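Local atomic coordinates of excinuclease ABC, subunit A. (PDB entry 2VF7), a protein that is a zinc-containing, DNA-binding ABC-type ATPase of the UvrA family that probably takes part in recognising DNA damage for excision repair. Residues L368-L373 with P807-D812; P414-A419 with T529-S534; H791-V796 with S831-Y836; V825-G830 with Y836-L841. The protein carries 1 engineered substitution. All blocks are in the same frame, centred on the assembly; numbering follows the deposited sequence.

Contact 1: residues L368-L373 with P807-D812; sequences LGYLGL and PGAGED. With ADP (adenosine-5'-diphosphate), chain D.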
loop_
_atom_site.group_PDB
_atom_site.type_symbol
_atom_site.label_atom_id
_atom_site.label_comp_id
_atom_site.label_asym_id
_atom_site.label_seq_id
_atom_site.Cartn_x
_atom_site.Cartn_y
_atom_site.Cartn_z
ATOM N N LEU A 368 15.492 10.271 27.113
ATOM C CA LEU A 368 15.622 9.004 26.386
ATOM C C LEU A 368 17.074 8.690 26.073
ATOM O O LEU A 368 17.347 7.840 25.212
ATOM C CB LEU A 368 14.825 9.056 25.076
ATOM C CG LEU A 368 13.297 9.036 25.094
ATOM C CD1 LEU A 368 12.765 9.543 23.764
ATOM C CD2 LEU A 368 12.771 7.634 25.389
ATOM N N GLY A 369 17.990 9.370 26.773
ATOM C CA GLY A 369 19.423 9.288 26.504
ATOM C C GLY A 369 20.123 8.102 27.137
ATOM O O GLY A 369 21.357 8.012 27.105
ATOM N N TYR A 370 19.342 7.185 27.706
ATOM C CA TYR A 370 19.872 5.968 28.349
ATOM C C TYR A 370 19.755 4.739 27.436
ATOM O O TYR A 370 20.304 3.674 27.733
ATOM C CB TYR A 370 19.164 5.711 29.690
ATOM C CG TYR A 370 17.672 5.489 29.545
ATOM C CD1 TYR A 370 16.765 6.560 29.621
ATOM C CD2 TYR A 370 17.165 4.212 29.309
ATOM C CE1 TYR A 370 15.390 6.346 29.462
ATOM C CE2 TYR A 370 15.808 3.995 29.158
ATOM C CZ TYR A 370 14.929 5.060 29.234
ATOM O OH TYR A 370 13.587 4.814 29.086
ATOM N N LEU A 371 19.024 4.898 26.338
ATOM C CA LEU A 371 18.849 3.855 25.335
ATOM C C LEU A 371 20.031 3.795 24.374
ATOM O O LEU A 371 20.636 4.812 24.060
ATOM C CB LEU A 371 17.548 4.089 24.545
ATOM C CG LEU A 371 16.206 3.974 25.292
ATOM C CD1 LEU A 371 15.015 4.375 24.419
ATOM C CD2 LEU A 371 15.997 2.577 25.864
ATOM N N GLY A 372 20.347 2.598 23.900
ATOM C CA GLY A 372 21.401 2.409 22.894
ATOM C C GLY A 372 20.776 2.260 21.521
ATOM O O GLY A 372 19.687 1.707 21.391
ATOM N N LEU A 373 21.450 2.734 20.481
ATOM C CA LEU A 373 20.832 2.690 19.152
ATOM C C LEU A 373 20.734 1.298 18.492
ATOM O O LEU A 373 20.088 1.149 17.454
ATOM C CB LEU A 373 21.352 3.799 18.205
ATOM C CG LEU A 373 22.783 4.291 17.976
ATOM C CD1 LEU A 373 22.722 5.366 16.921
ATOM C CD2 LEU A 373 23.437 4.856 19.221
ATOM N N PRO A 807 19.746 7.369 41.144
ATOM C CA PRO A 807 19.559 8.821 41.029
ATOM C C PRO A 807 18.904 9.181 39.695
ATOM O O PRO A 807 17.769 9.657 39.670
ATOM C CB PRO A 807 20.988 9.378 41.104
ATOM C CG PRO A 807 21.773 8.340 41.783
ATOM C CD PRO A 807 21.152 7.013 41.378
ATOM N N GLY A 808 19.599 8.912 38.595
ATOM C CA GLY A 808 19.086 9.212 37.264
ATOM C C GLY A 808 18.878 7.969 36.429
ATOM O O GLY A 808 18.603 6.893 36.949
ATOM N N ALA A 809 19.011 8.130 35.120
ATOM C CA ALA A 809 18.825 7.046 34.192
ATOM C C ALA A 809 20.165 6.506 33.737
ATOM O O ALA A 809 21.167 7.213 33.795
ATOM C CB ALA A 809 18.033 7.533 33.009
ATOM N N GLY A 810 20.172 5.253 33.283
ATOM C CA GLY A 810 21.346 4.632 32.661
ATOM C C GLY A 810 22.574 4.558 33.548
ATOM O O GLY A 810 22.526 3.969 34.629
ATOM N N GLU A 811 23.676 5.152 33.083
ATOM C CA GLU A 811 24.934 5.212 33.843
ATOM C C GLU A 811 24.784 6.052 35.112
ATOM O O GLU A 811 25.416 5.773 36.141
ATOM C CB GLU A 811 26.065 5.760 32.965
ATOM C CG GLU A 811 27.020 4.690 32.412
ATOM C CD GLU A 811 28.397 4.676 33.099
ATOM O OE1 GLU A 811 28.964 5.769 33.346
ATOM O OE2 GLU A 811 28.928 3.571 33.374
ATOM N N ASP A 812 23.923 7.065 35.027
ATOM C CA ASP A 812 23.625 7.958 36.145
ATOM C C ASP A 812 22.676 7.342 37.207
ATOM O O ASP A 812 22.471 7.936 38.268
ATOM C CB ASP A 812 23.055 9.285 35.610
ATOM C CG ASP A 812 24.082 10.103 34.800
ATOM O OD1 ASP A 812 23.774 10.454 33.632
ATOM O OD2 ASP A 812 25.182 10.402 35.327
HETATM P PB ADP D . 13.296 1.485 34.033
HETATM O O1B ADP D . 12.750 2.384 32.953
HETATM O O2B ADP D . 12.623 0.150 34.188
HETATM O O3B ADP D . 13.472 2.239 35.323
HETATM P PA ADP D . 15.280 -0.332 32.942
HETATM O O1A ADP D . 14.972 -0.401 31.482
HETATM O O2A ADP D . 14.865 -1.435 33.862
HETATM O O3A ADP D . 14.796 1.084 33.556
HETATM O "O5'" ADP D . 16.895 -0.295 33.002
HETATM C "C5'" ADP D . 17.626 0.891 32.718
HETATM C "C4'" ADP D . 18.918 0.632 31.961
HETATM O "O4'" ADP D . 19.001 -0.716 31.505
HETATM C "C3'" ADP D . 18.913 1.501 30.718
HETATM O "O3'" ADP D . 20.228 1.999 30.477
HETATM C "C2'" ADP D . 18.483 0.561 29.608
HETATM O "O2'" ADP D . 18.920 0.967 28.303
HETATM C "C1'" ADP D . 19.062 -0.763 30.067
HETATM N N9 ADP D . 18.272 -1.894 29.521
HETATM C C8 ADP D . 17.088 -2.340 30.002
HETATM N N7 ADP D . 16.623 -3.393 29.290
HETATM C C5 ADP D . 17.532 -3.625 28.315
HETATM C C6 ADP D . 17.670 -4.593 27.197
HETATM N N6 ADP D . 16.714 -5.532 26.988
HETATM N N1 ADP D . 18.770 -4.508 26.409
HETATM C C2 ADP D . 19.722 -3.568 26.604
HETATM N N3 ADP D . 19.663 -2.657 27.602
HETATM C C4 ADP D . 18.614 -2.636 28.472
#
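Tyr370 and Gly810 approach each other backbone to backbone, their CA atoms 4.7 Å apart, with Tyr370 in a type I turn from Leu368 to Leu371 and Gly810 at positive phi. Little room is left between them: a beta carbon on Gly810 would fall 3.1 Å from Tyr370 CB. Tyr370 buries the largest share of surface, about half. Its CG stands between the backbone N and the carbonyl carbon (chi1 61°); the side chain sets out toward Ala809 and Gly810 and its ring then runs on past them, oblique to the alanine, with CD1 3.7 Å from Ala809 CB. The opposite ring flank reaches the nucleotide, with CD2 3.5 Å from ADP C3' and the ribose O2' in the ring plane at its edge. Both ribose hydroxyls donate to Tyr370 O, from O2' at 3.1 Å and O3' at 3.2 Å, while the phenol OH is hydrogen-bonded to Glu384. With an alanine here, Ala809 would probably lose the ring at its methyl, the sugar its wall and Glu384 its phenol partner. The site thus joins the loop between helices 345-365 and 382-393 to the connection between strands 801-805 and 816-820.

Contact 2: residues P414-A419 with T529-S534; sequences PADTEA and TGVSGS. With ADP (adenosine-5'-diphosphate), chain D.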
loop_
_atom_site.group_PDB
_atom_site.type_symbol
_atom_site.label_atom_id
_atom_site.label_comp_id
_atom_site.label_asym_id
_atom_site.label_seq_id
_atom_site.Cartn_x
_atom_site.Cartn_y
_atom_site.Cartn_z
ATOM N N PRO A 414 6.889 11.650 37.650
ATOM C CA PRO A 414 6.374 13.022 37.760
ATOM C C PRO A 414 7.437 14.103 37.589
ATOM O O PRO A 414 7.107 15.214 37.178
ATOM C CB PRO A 414 5.784 13.080 39.172
ATOM C CG PRO A 414 5.530 11.687 39.546
ATOM C CD PRO A 414 6.564 10.858 38.849
ATOM N N ALA A 415 8.695 13.779 37.892
ATOM C CA ALA A 415 9.814 14.709 37.702
ATOM C C ALA A 415 10.098 15.023 36.232
ATOM O O ALA A 415 10.819 15.973 35.939
ATOM C CB ALA A 415 11.066 14.182 38.367
ATOM N N ASP A 416 9.525 14.237 35.318
ATOM C CA ASP A 416 9.812 14.374 33.896
ATOM C C ASP A 416 8.655 14.842 33.008
ATOM O O ASP A 416 8.840 14.955 31.803
ATOM C CB ASP A 416 10.369 13.060 33.347
ATOM C CG ASP A 416 11.758 12.730 33.892
ATOM O OD1 ASP A 416 12.475 13.648 34.349
ATOM O OD2 ASP A 416 12.135 11.538 33.860
ATOM N N THR A 417 7.488 15.138 33.583
ATOM C CA THR A 417 6.309 15.485 32.768
ATOM C C THR A 417 6.400 16.849 32.063
ATOM O O THR A 417 5.846 17.015 30.982
ATOM C CB THR A 417 4.928 15.313 33.513
ATOM O OG1 THR A 417 4.560 16.524 34.175
ATOM C CG2 THR A 417 4.965 14.163 34.513
ATOM N N GLU A 418 7.117 17.796 32.658
ATOM C CA GLU A 418 7.440 19.076 32.011
ATOM C C GLU A 418 8.241 18.929 30.717
ATOM O O GLU A 418 8.132 19.763 29.819
ATOM C CB GLU A 418 8.162 19.992 32.989
ATOM C CG GLU A 418 7.325 21.188 33.444
ATOM C CD GLU A 418 6.029 20.817 34.187
ATOM O OE1 GLU A 418 5.350 21.752 34.668
ATOM O OE2 GLU A 418 5.685 19.615 34.307
ATOM N N ALA A 419 9.026 17.857 30.623
ATOM C CA ALA A 419 9.777 17.536 29.410
ATOM C C ALA A 419 8.854 16.952 28.339
ATOM O O ALA A 419 9.052 17.182 27.137
ATOM C CB ALA A 419 10.901 16.568 29.731
ATOM N N THR A 529 9.993 2.452 42.884
ATOM C CA THR A 529 9.928 3.710 42.171
ATOM C C THR A 529 11.296 4.236 41.693
ATOM O O THR A 529 12.339 3.686 42.029
ATOM C CB THR A 529 9.206 4.792 43.035
ATOM O OG1 THR A 529 10.031 5.157 44.138
ATOM C CG2 THR A 529 7.896 4.278 43.584
ATOM N N GLY A 530 11.281 5.317 40.915
ATOM C CA GLY A 530 12.494 5.831 40.283
ATOM C C GLY A 530 12.257 6.352 38.877
ATOM O O GLY A 530 11.238 6.030 38.246
ATOM N N VAL A 531 13.199 7.173 38.405
ATOM C CA VAL A 531 13.235 7.773 37.051
ATOM C C VAL A 531 13.204 6.704 35.931
ATOM O O VAL A 531 13.575 5.546 36.167
ATOM C CB VAL A 531 14.510 8.703 36.952
ATOM C CG1 VAL A 531 15.254 8.581 35.634
ATOM C CG2 VAL A 531 14.175 10.157 37.288
ATOM N N SER A 532 12.747 7.076 34.725
ATOM C CA SER A 532 12.751 6.150 33.591
ATOM C C SER A 532 14.194 5.817 33.252
ATOM O O SER A 532 15.051 6.700 33.216
ATOM C CB SER A 532 12.066 6.737 32.362
ATOM O OG SER A 532 10.870 7.412 32.707
ATOM N N GLY A 533 14.459 4.539 33.009
ATOM C CA GLY A 533 15.821 4.090 32.720
ATOM C C GLY A 533 16.702 3.932 33.948
ATOM O O GLY A 533 17.905 3.709 33.818
ATOM N N SER A 534 16.096 4.052 35.131
ATOM C CA SER A 534 16.772 3.823 36.419
ATOM C C SER A 534 17.241 2.394 36.590
ATOM O O SER A 534 18.425 2.159 36.804
ATOM C CB SER A 534 15.836 4.147 37.573
ATOM O OG SER A 534 15.583 5.530 37.624
HETATM P PB ADP D . 13.296 1.485 34.033
HETATM O O1B ADP D . 12.750 2.384 32.953
HETATM O O2B ADP D . 12.623 0.150 34.188
HETATM O O3B ADP D . 13.472 2.239 35.323
HETATM P PA ADP D . 15.280 -0.332 32.942
HETATM O O1A ADP D . 14.972 -0.401 31.482
HETATM O O2A ADP D . 14.865 -1.435 33.862
HETATM O O3A ADP D . 14.796 1.084 33.556
HETATM O "O5'" ADP D . 16.895 -0.295 33.002
HETATM C "C5'" ADP D . 17.626 0.891 32.718
HETATM C "C4'" ADP D . 18.918 0.632 31.961
HETATM O "O4'" ADP D . 19.001 -0.716 31.505
HETATM C "C3'" ADP D . 18.913 1.501 30.718
HETATM O "O3'" ADP D . 20.228 1.999 30.477
HETATM C "C2'" ADP D . 18.483 0.561 29.608
HETATM O "O2'" ADP D . 18.920 0.967 28.303
HETATM C "C1'" ADP D . 19.062 -0.763 30.067
HETATM N N9 ADP D . 18.272 -1.894 29.521
HETATM C C8 ADP D . 17.088 -2.340 30.002
HETATM N N7 ADP D . 16.623 -3.393 29.290
HETATM C C5 ADP D . 17.532 -3.625 28.315
HETATM C C6 ADP D . 17.670 -4.593 27.197
HETATM N N6 ADP D . 16.714 -5.532 26.988
HETATM N N1 ADP D . 18.770 -4.508 26.409
HETATM C C2 ADP D . 19.722 -3.568 26.604
HETATM N N3 ADP D . 19.663 -2.657 27.602
HETATM C C4 ADP D . 18.614 -2.636 28.472
#
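Asp416 meets Val531 and Ser532 at the outer flank of the P-loop (Walker A motif) that carries one of the two bound ADP molecules. This is the loose side. Asp416 OD2 comes no nearer than 4.2 Å to Val531 CG2 and 4.5 Å to Ser532 OG, without a hydrogen bond, and both Asp416 and Val531 are partly open to solvent. The carboxylate gets there because CG lies beside the backbone N, anti to the carbonyl carbon (chi1 -68°). Ser532 OG is instead hydrogen-bonded to Gly411 O, so a polar link between the two parts of the chain falls just ahead of 414-419, where the sequence from strand 402-406 onward is consistent with a Walker B motif followed by an ABC D-loop. The other side of the loop is compact and buried. Val531 to Ser534 form a type II turn, closed by Ser534 N to Val531 O at 3.1 Å, with Gly533 at positive phi. Whereas Asp416 merely borders the outer flank, the inner one grips phosphate: Gly533 N donates to ADP O1B over 2.8 Å, with an N-H...O angle of 164°.

Contact 3: residues H791-V796 with S831-Y836; sequences HKMQVV and SVTAPY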
loop_
_atom_site.group_PDB
_atom_site.type_symbol
_atom_site.label_atom_id
_atom_site.label_comp_id
_atom_site.label_asym_id
_atom_site.label_seq_id
_atom_site.Cartn_x
_atom_site.Cartn_y
_atom_site.Cartn_z
ATOM N N HIS A 791 4.882 3.918 39.072
ATOM C CA HIS A 791 5.238 5.237 38.535
ATOM C C HIS A 791 4.364 6.370 39.071
ATOM O O HIS A 791 4.741 7.537 38.970
ATOM C CB HIS A 791 5.168 5.246 36.992
ATOM C CG HIS A 791 6.020 4.201 36.337
ATOM N ND1 HIS A 791 5.524 2.975 35.938
ATOM C CD2 HIS A 791 7.338 4.193 36.021
ATOM C CE1 HIS A 791 6.498 2.257 35.406
ATOM N NE2 HIS A 791 7.609 2.973 35.442
ATOM N N LYS A 792 3.199 6.043 39.625
ATOM C CA LYS A 792 2.324 7.081 40.159
ATOM C C LYS A 792 2.199 7.098 41.677
ATOM O O LYS A 792 2.027 6.068 42.335
ATOM C CB LYS A 792 0.948 7.080 39.476
ATOM C CG LYS A 792 0.218 5.761 39.470
ATOM C CD LYS A 792 -1.124 5.887 38.738
ATOM C CE LYS A 792 -1.005 5.663 37.226
ATOM N NZ LYS A 792 -2.355 5.470 36.574
ATOM N N MET A 793 2.271 8.306 42.212
ATOM C CA MET A 793 2.395 8.538 43.628
ATOM C C MET A 793 1.115 8.254 44.383
ATOM O O MET A 793 1.152 8.057 45.585
ATOM C CB MET A 793 2.890 9.965 43.873
ATOM C CG MET A 793 4.266 10.265 43.246
ATOM S SD MET A 793 5.582 9.096 43.684
ATOM C CE MET A 793 6.479 8.914 42.138
ATOM N N GLN A 794 -0.009 8.217 43.670
ATOM C CA GLN A 794 -1.312 7.828 44.236
ATOM C C GLN A 794 -1.220 6.427 44.838
ATOM O O GLN A 794 -1.676 6.190 45.949
ATOM C CB GLN A 794 -2.422 7.873 43.154
ATOM C CG GLN A 794 -3.861 7.574 43.658
ATOM C CD GLN A 794 -4.878 7.339 42.520
ATOM O OE1 GLN A 794 -4.504 7.042 41.372
ATOM N NE2 GLN A 794 -6.167 7.454 42.842
ATOM N N VAL A 795 -0.611 5.522 44.080
ATOM C CA VAL A 795 -0.464 4.125 44.457
ATOM C C VAL A 795 0.697 3.905 45.419
ATOM O O VAL A 795 0.609 3.080 46.327
ATOM C CB VAL A 795 -0.265 3.247 43.198
ATOM C CG1 VAL A 795 0.227 1.851 43.579
ATOM C CG2 VAL A 795 -1.562 3.154 42.421
ATOM N N VAL A 796 1.782 4.636 45.203
ATOM C CA VAL A 796 2.974 4.576 46.055
ATOM C C VAL A 796 2.683 5.089 47.476
ATOM O O VAL A 796 3.297 4.655 48.439
ATOM C CB VAL A 796 4.150 5.335 45.388
ATOM C CG1 VAL A 796 5.407 5.357 46.271
ATOM C CG2 VAL A 796 4.470 4.697 44.056
ATOM N N SER A 831 16.849 12.068 46.715
ATOM C CA SER A 831 15.755 11.352 46.054
ATOM C C SER A 831 15.011 12.335 45.173
ATOM O O SER A 831 14.745 13.475 45.579
ATOM C CB SER A 831 14.790 10.762 47.082
ATOM O OG SER A 831 13.859 9.888 46.480
ATOM N N VAL A 832 14.699 11.917 43.957
ATOM C CA VAL A 832 13.982 12.782 43.042
ATOM C C VAL A 832 12.457 12.560 43.145
ATOM O O VAL A 832 11.671 13.465 42.839
ATOM C CB VAL A 832 14.576 12.676 41.588
ATOM C CG1 VAL A 832 13.505 12.597 40.534
ATOM C CG2 VAL A 832 15.534 13.864 41.302
ATOM N N THR A 833 12.048 11.374 43.604
ATOM C CA THR A 833 10.643 11.107 43.862
ATOM C C THR A 833 10.127 11.643 45.196
ATOM O O THR A 833 8.925 11.858 45.336
ATOM C CB THR A 833 10.275 9.591 43.770
ATOM O OG1 THR A 833 9.858 9.114 45.056
ATOM C CG2 THR A 833 11.417 8.752 43.216
ATOM N N ALA A 834 11.024 11.855 46.168
ATOM C CA ALA A 834 10.639 12.299 47.517
ATOM C C ALA A 834 9.642 13.449 47.517
ATOM O O ALA A 834 8.525 13.262 47.996
ATOM C CB ALA A 834 11.854 12.638 48.365
ATOM N N PRO A 835 10.022 14.629 46.961
ATOM C CA PRO A 835 9.081 15.756 46.924
ATOM C C PRO A 835 7.684 15.414 46.382
ATOM O O PRO A 835 6.692 15.893 46.927
ATOM C CB PRO A 835 9.779 16.776 46.014
ATOM C CG PRO A 835 10.938 16.046 45.392
ATOM C CD PRO A 835 11.316 15.000 46.355
ATOM N N TYR A 836 7.621 14.605 45.330
ATOM C CA TYR A 836 6.359 14.202 44.681
ATOM C C TYR A 836 5.539 13.211 45.513
ATOM O O TYR A 836 4.306 13.265 45.511
ATOM C CB TYR A 836 6.634 13.619 43.277
ATOM C CG TYR A 836 7.205 14.645 42.327
ATOM C CD1 TYR A 836 8.566 14.687 42.055
ATOM C CD2 TYR A 836 6.373 15.606 41.721
ATOM C CE1 TYR A 836 9.093 15.645 41.200
ATOM C CE2 TYR A 836 6.884 16.557 40.857
ATOM C CZ TYR A 836 8.253 16.579 40.602
ATOM O OH TYR A 836 8.786 17.551 39.759
#
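Met793 puts the most surface into this contact, reaching from the first turn of helix 793-796 toward Tyr836 of helix 834-840 and Thr833 in the turn leading to it. Its chain is bent at chi2 (-53°) and chi3, and the bends give it two points of touch. The middle of the chain lies against the tyrosine, with Met793 CG 3.8 Å from Tyr836 O and 4.1 Å from Tyr836 CB. The terminal methyl goes to the threonine, Met793 CE standing 4.2 Å from Thr833 CB where the two side chains cross at about a right angle. Thr833 OG1 is buried here with no polar partner in the model. Tyr836 contributes its CB and backbone rather than its phenol. The ring turns away to Pro414 and Ala415, and Val832 O sits at its edge, in plane. Ser831 OG accepts a weak capping bond from Ala834 N at 3.5 Å, and is also hydrogen-bonded to Asp804. The short helix bearing Met793 follows strand 785-789 and His791, whose place in the sequence is consistent with the H-loop histidine of ABC ATPases. A C-terminal helix is thereby packed beside the H-loop region of a nucleotide-binding domain.

Contact 4: residues V825-G830 with Y836-L841; sequences VAQAAG and YLRAAL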
loop_
_atom_site.group_PDB
_atom_site.type_symbol
_atom_site.label_atom_id
_atom_site.label_comp_id
_atom_site.label_asym_id
_atom_site.label_seq_id
_atom_site.Cartn_x
_atom_site.Cartn_y
_atom_site.Cartn_z
ATOM N N VAL A 825 10.323 7.624 53.269
ATOM C CA VAL A 825 10.893 7.958 51.953
ATOM C C VAL A 825 10.539 9.350 51.397
ATOM O O VAL A 825 11.238 9.863 50.530
ATOM C CB VAL A 825 10.523 6.866 50.903
ATOM C CG1 VAL A 825 11.042 7.224 49.515
ATOM C CG2 VAL A 825 11.090 5.525 51.326
ATOM N N ALA A 826 9.457 9.944 51.897
ATOM C CA ALA A 826 8.975 11.250 51.449
ATOM C C ALA A 826 9.860 12.363 51.969
ATOM O O ALA A 826 9.715 13.513 51.559
ATOM C CB ALA A 826 7.558 11.472 51.919
ATOM N N GLN A 827 10.756 12.010 52.889
ATOM C CA GLN A 827 11.686 12.948 53.520
ATOM C C GLN A 827 13.146 12.639 53.175
ATOM O O GLN A 827 14.042 13.387 53.551
ATOM C CB GLN A 827 11.502 12.938 55.043
ATOM C CG GLN A 827 10.059 13.111 55.537
ATOM C CD GLN A 827 9.491 14.520 55.319
ATOM O OE1 GLN A 827 8.272 14.710 55.312
ATOM N NE2 GLN A 827 10.368 15.502 55.141
ATOM N N ALA A 828 13.368 11.543 52.451
ATOM C CA ALA A 828 14.711 11.088 52.073
ATOM C C ALA A 828 15.495 12.062 51.195
ATOM O O ALA A 828 14.945 12.758 50.336
ATOM C CB ALA A 828 14.659 9.725 51.429
ATOM N N ALA A 829 16.801 12.082 51.450
ATOM C CA ALA A 829 17.757 12.974 50.800
ATOM C C ALA A 829 18.347 12.297 49.566
ATOM O O ALA A 829 18.541 11.066 49.534
ATOM C CB ALA A 829 18.870 13.360 51.784
ATOM N N GLY A 830 18.622 13.114 48.550
ATOM C CA GLY A 830 19.132 12.621 47.282
ATOM C C GLY A 830 18.131 11.706 46.624
ATOM O O GLY A 830 18.514 10.684 46.064
ATOM N N TYR A 836 7.621 14.605 45.330
ATOM C CA TYR A 836 6.359 14.202 44.681
ATOM C C TYR A 836 5.539 13.211 45.513
ATOM O O TYR A 836 4.306 13.265 45.511
ATOM C CB TYR A 836 6.634 13.619 43.277
ATOM C CG TYR A 836 7.205 14.645 42.327
ATOM C CD1 TYR A 836 8.566 14.687 42.055
ATOM C CD2 TYR A 836 6.373 15.606 41.721
ATOM C CE1 TYR A 836 9.093 15.645 41.200
ATOM C CE2 TYR A 836 6.884 16.557 40.857
ATOM C CZ TYR A 836 8.253 16.579 40.602
ATOM O OH TYR A 836 8.786 17.551 39.759
ATOM N N LEU A 837 6.228 12.302 46.203
ATOM C CA LEU A 837 5.589 11.408 47.163
ATOM C C LEU A 837 4.989 12.253 48.285
ATOM O O LEU A 837 3.853 12.034 48.686
ATOM C CB LEU A 837 6.593 10.399 47.735
ATOM C CG LEU A 837 6.202 8.923 47.955
ATOM C CD1 LEU A 837 7.174 8.268 48.891
ATOM C CD2 LEU A 837 4.772 8.690 48.445
ATOM N N ARG A 838 5.760 13.225 48.764
ATOM C CA ARG A 838 5.339 14.164 49.814
ATOM C C ARG A 838 4.068 14.965 49.465
ATOM O O ARG A 838 3.174 15.090 50.290
ATOM C CB ARG A 838 6.504 15.094 50.131
ATOM C CG ARG A 838 6.371 15.945 51.360
ATOM C CD ARG A 838 7.444 17.054 51.335
ATOM N NE ARG A 838 8.793 16.502 51.153
ATOM C CZ ARG A 838 9.747 17.046 50.401
ATOM N NH1 ARG A 838 9.525 18.176 49.735
ATOM N NH2 ARG A 838 10.942 16.451 50.335
ATOM N N ALA A 839 3.993 15.503 48.246
ATOM C CA ALA A 839 2.783 16.170 47.749
ATOM C C ALA A 839 1.553 15.244 47.726
ATOM O O ALA A 839 0.434 15.688 48.004
ATOM C CB ALA A 839 3.034 16.765 46.370
ATOM N N ALA A 840 1.783 13.971 47.384
ATOM C CA ALA A 840 0.785 12.883 47.409
ATOM C C ALA A 840 0.296 12.514 48.806
ATOM O O ALA A 840 -0.854 12.124 48.988
ATOM C CB ALA A 840 1.363 11.653 46.759
ATOM N N LEU A 841 1.182 12.627 49.791
ATOM C CA LEU A 841 0.867 12.244 51.157
ATOM C C LEU A 841 0.137 13.349 51.897
ATOM O O LEU A 841 0.520 14.529 51.853
ATOM C CB LEU A 841 2.130 11.822 51.912
ATOM C CG LEU A 841 2.743 10.457 51.585
ATOM C CD1 LEU A 841 4.214 10.482 51.870
ATOM C CD2 LEU A 841 2.083 9.358 52.387
#
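Ala826 is the bump of this contact, and helix 834-840 with the residue after it supplies the hollow. The methyl enters between Leu837, Arg838 and Leu841, side chains one and four positions apart that line one side of the last turn. The fit is closest at Leu841, whose CD1 is 3.5 Å from Ala826 CB, tighter than usual for two carbons. On another wall stands Arg838 CB, 4.2 Å from the same methyl; Leu837 CD1 forms the third at 4.4 Å. Leu837 serves a second hollow as well: its CD1 lies 4.1 Å from Val825 CG1, the two side chains meeting obliquely, so that this one methyl wedges between Val825 and Ala826. A side chain no larger than a methyl is consistent with the near approach of the backbones, the CA atoms of Ala826 and Arg838 being 4.9 Å apart. Arg838 then folds over the rim. Its CG is anti to the backbone N (chi1 -168°), and a bend at chi3 turns the guanidinium edge back onto Ala826 O. Arg838 NE donates to that oxygen at 3.2 Å. The bond is nearly in line with the carbonyl (C=O...N 165°), though the oxygen is 18° out of the guanidinium plane. Arg838 NH2 adds a weak bond to Ala826 O at 3.4 Å. Gln827 borders the same group obliquely at the exposed margin. Chemically, an apolar core is closed by a guanidinium whose edge donates to a neutral carbonyl. The arginine's charge thus probably meets an uncharged acceptor, while the aliphatic start of its side chain packs on Ala826.

In the fold
The four contacts form a chain of neighbours round the P-loop of the C-terminal ABC domain, to which 368-373 and 414-419 are brought from the first half of the chain. Centres of contacts 1 and 2 are 11 Å apart, 2 and 3 are 10 Å, 3 and 4 only 7 Å, while 1 and 4 are separated by 23 Å. Contacts 1 and 2 share one ADP, and a probable hydrogen bond from Gly810 N to Gly533 O joins them directly. Contacts 2 and 3 touch; 3 and 4 share helix 834-840. In sequence, both segments of contact 2 fall between those of contact 1, whereas contact 3 interleaves with both 1 and 4. Contacts 1 and 2 thus bring first-half segments to the second nucleotide site, while 3 and 4 pack the C-terminal helix beside that domain.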